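Local coordinates for alpha-galactosidase (Thermus thermophilus, PDB 6LCJ) that removes terminal alpha-galactosyl residues from galactosides by hydrolysis, as a thermostable GH36 glycosidase that assembles as a hexamer, at the interface of chains A and B. Sequence-based numbering; all coordinates share one arbitrary frame. Chains: chain A/B, Alpha-galactosidase.

The interface of chains A and B. Residues chain A 408-410, 441, 444; chain B 408-410, 441, 444.
This is a two-fold symmetric interface between two copies of the subunit, in which A:Thr408, A:Arg409 and A:Leu441 meet the same three residues of chain B, and it ties two subunits of the hexamer together. Two loops meet antiparallel in a short beta bridge centred on A:Arg409 and B:Arg409. The amide N of A:Phe410 donates to the carbonyl O of B:Thr408 at 2.8 Å, and the twin bond runs from B:Phe410 to A:Thr408. At the axis the two arginine chains cross at about a right angle, CG of A:Arg409 lying 3.6 Å from CG of B:Arg409. Each chain then bends at chi3 (76° in A:Arg409), which turns its guanidinium along the partner's threonine.

A:Arg409 grips the hydroxyl of B:Thr408 side-on. NE of A:Arg409 lies 2.8 Å from OG1 of B:Thr408 in a fairly straight bond, and its NH2 reaches the same oxygen at a poorer angle. The hydroxyl sits at the guanidinium edge, nearly in plane. The twin grip of B:Arg409 on A:Thr408 is alike, and in both the NH2 bond is the weaker, more bent one. A:Thr408 OG1 stands between the backbone N and the carbonyl carbon (chi1 53°). From there OG1 of A:Thr408 also donates to OE2 of A:Glu444 at 2.9 Å, on the syn lone pair. OE1 of A:Glu444 accepts the amide N of A:Leu441 at 2.8 Å. A:Glu444 is thus a second-shell anchor for both threonine and leucine. Its charge may also steady B:Arg409, as NH2 of B:Arg409 is 4.4 Å from OE2 of A:Glu444.

CD1 of B:Leu441 covers one face of the A:Arg409 guanidinium near its rim. The other branch, CD2 of B:Leu441, meets CD2 of A:Leu441 tip to tip at 3.5 Å. Away from the leucine, the CZ end of the A:Phe410 ring touches the methyl CG2 of B:Thr408. Paired polar grips, flanked by these apolar contacts, hold the two subunits in register within the hexameric enzyme.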
loop_
_atom_site.group_PDB
_atom_site.type_symbol
_atom_site.label_atom_id
_atom_site.label_comp_id
_atom_site.label_asym_id
_atom_site.label_seq_id
_atom_site.Cartn_x
_atom_site.Cartn_y
_atom_site.Cartn_z
ATOM N N THR A 408 45.229 -15.806 -23.744
ATOM C CA THR A 408 44.711 -14.463 -23.958
ATOM C C THR A 408 43.670 -14.409 -25.066
ATOM O O THR A 408 42.915 -13.435 -25.141
ATOM C CB THR A 408 45.854 -13.489 -24.290
ATOM O OG1 THR A 408 46.617 -14.001 -25.389
ATOM C CG2 THR A 408 46.771 -13.291 -23.094
ATOM N N ARG A 409 43.619 -15.412 -25.932
ATOM C CA ARG A 409 42.538 -15.504 -26.897
ATOM C C ARG A 409 41.267 -15.962 -26.198
ATOM O O ARG A 409 41.311 -16.760 -25.258
ATOM C CB ARG A 409 42.894 -16.467 -28.030
ATOM C CG ARG A 409 44.189 -16.096 -28.785
ATOM C CD ARG A 409 44.513 -17.099 -29.907
ATOM N NE ARG A 409 43.665 -16.898 -31.077
ATOM C CZ ARG A 409 43.334 -17.842 -31.956
ATOM N NH1 ARG A 409 43.775 -19.081 -31.810
ATOM N NH2 ARG A 409 42.552 -17.542 -32.984
ATOM N N PHE A 410 40.131 -15.445 -26.666
ATOM C CA PHE A 410 38.825 -15.764 -26.101
ATOM C C PHE A 410 38.851 -15.620 -24.585
ATOM O O PHE A 410 38.433 -16.506 -23.838
ATOM C CB PHE A 410 38.367 -17.150 -26.548
ATOM C CG PHE A 410 38.441 -17.343 -28.053
ATOM C CD1 PHE A 410 37.645 -16.581 -28.905
ATOM C CD2 PHE A 410 39.339 -18.245 -28.616
ATOM C CE1 PHE A 410 37.716 -16.736 -30.296
ATOM C CE2 PHE A 410 39.423 -18.403 -30.009
ATOM C CZ PHE A 410 38.609 -17.649 -30.850
ATOM N N LEU A 441 49.123 -19.430 -27.531
ATOM C CA LEU A 441 50.326 -19.019 -28.229
ATOM C C LEU A 441 51.531 -19.780 -27.674
ATOM O O LEU A 441 51.533 -20.180 -26.507
ATOM C CB LEU A 441 50.542 -17.520 -28.058
ATOM C CG LEU A 441 49.343 -16.608 -28.332
ATOM C CD1 LEU A 441 49.609 -15.204 -27.811
ATOM C CD2 LEU A 441 49.035 -16.582 -29.805
ATOM N N GLU A 444 52.529 -19.225 -24.259
ATOM C CA GLU A 444 51.530 -19.661 -23.294
ATOM C C GLU A 444 51.568 -21.171 -23.108
ATOM O O GLU A 444 51.346 -21.659 -21.992
ATOM C CB GLU A 444 50.130 -19.183 -23.722
ATOM C CG GLU A 444 49.979 -17.659 -23.688
ATOM C CD GLU A 444 48.795 -17.112 -24.511
ATOM O OE1 GLU A 444 48.206 -17.842 -25.355
ATOM O OE2 GLU A 444 48.453 -15.928 -24.290
ATOM N N THR B 408 41.301 -11.972 -31.788
ATOM C CA THR B 408 40.726 -12.955 -30.884
ATOM C C THR B 408 41.342 -12.884 -29.491
ATOM O O THR B 408 40.780 -13.449 -28.545
ATOM C CB THR B 408 40.881 -14.378 -31.459
ATOM O OG1 THR B 408 42.255 -14.629 -31.789
ATOM C CG2 THR B 408 40.031 -14.548 -32.722
ATOM N N ARG B 409 42.463 -12.196 -29.332
ATOM C CA ARG B 409 42.984 -11.917 -28.005
ATOM C C ARG B 409 42.190 -10.780 -27.364
ATOM O O ARG B 409 41.804 -9.812 -28.031
ATOM C CB ARG B 409 44.472 -11.564 -28.076
ATOM C CG ARG B 409 45.335 -12.651 -28.761
ATOM C CD ARG B 409 46.837 -12.301 -28.790
ATOM N NE ARG B 409 47.455 -12.396 -27.471
ATOM C CZ ARG B 409 48.511 -11.690 -27.074
ATOM N NH1 ARG B 409 49.084 -10.825 -27.902
ATOM N NH2 ARG B 409 48.995 -11.849 -25.842
ATOM N N PHE B 410 41.938 -10.912 -26.062
ATOM C CA PHE B 410 41.200 -9.912 -25.295
ATOM C C PHE B 410 39.859 -9.601 -25.958
ATOM O O PHE B 410 39.450 -8.451 -26.107
ATOM C CB PHE B 410 42.054 -8.668 -25.077
ATOM C CG PHE B 410 43.433 -8.987 -24.505
ATOM C CD1 PHE B 410 43.560 -9.589 -23.253
ATOM C CD2 PHE B 410 44.595 -8.733 -25.238
ATOM C CE1 PHE B 410 44.821 -9.900 -22.727
ATOM C CE2 PHE B 410 45.856 -9.046 -24.719
ATOM C CZ PHE B 410 45.969 -9.623 -23.464
ATOM N N LEU B 441 47.313 -11.552 -34.321
ATOM C CA LEU B 441 48.117 -12.600 -34.924
ATOM C C LEU B 441 48.387 -12.280 -36.392
ATOM O O LEU B 441 47.620 -11.558 -37.029
ATOM C CB LEU B 441 47.393 -13.935 -34.800
ATOM C CG LEU B 441 46.867 -14.247 -33.394
ATOM C CD1 LEU B 441 45.843 -15.385 -33.411
ATOM C CD2 LEU B 441 48.017 -14.577 -32.480
ATOM N N GLU B 444 45.527 -12.276 -38.676
ATOM C CA GLU B 444 44.561 -11.219 -38.393
ATOM C C GLU B 444 45.035 -9.877 -38.950
ATOM O O GLU B 444 44.216 -9.071 -39.400
ATOM C CB GLU B 444 44.293 -11.137 -36.880
ATOM C CG GLU B 444 43.650 -12.398 -36.291
ATOM C CD GLU B 444 43.734 -12.496 -34.749
ATOM O OE1 GLU B 444 44.547 -11.776 -34.116
ATOM O OE2 GLU B 444 42.969 -13.303 -34.171
#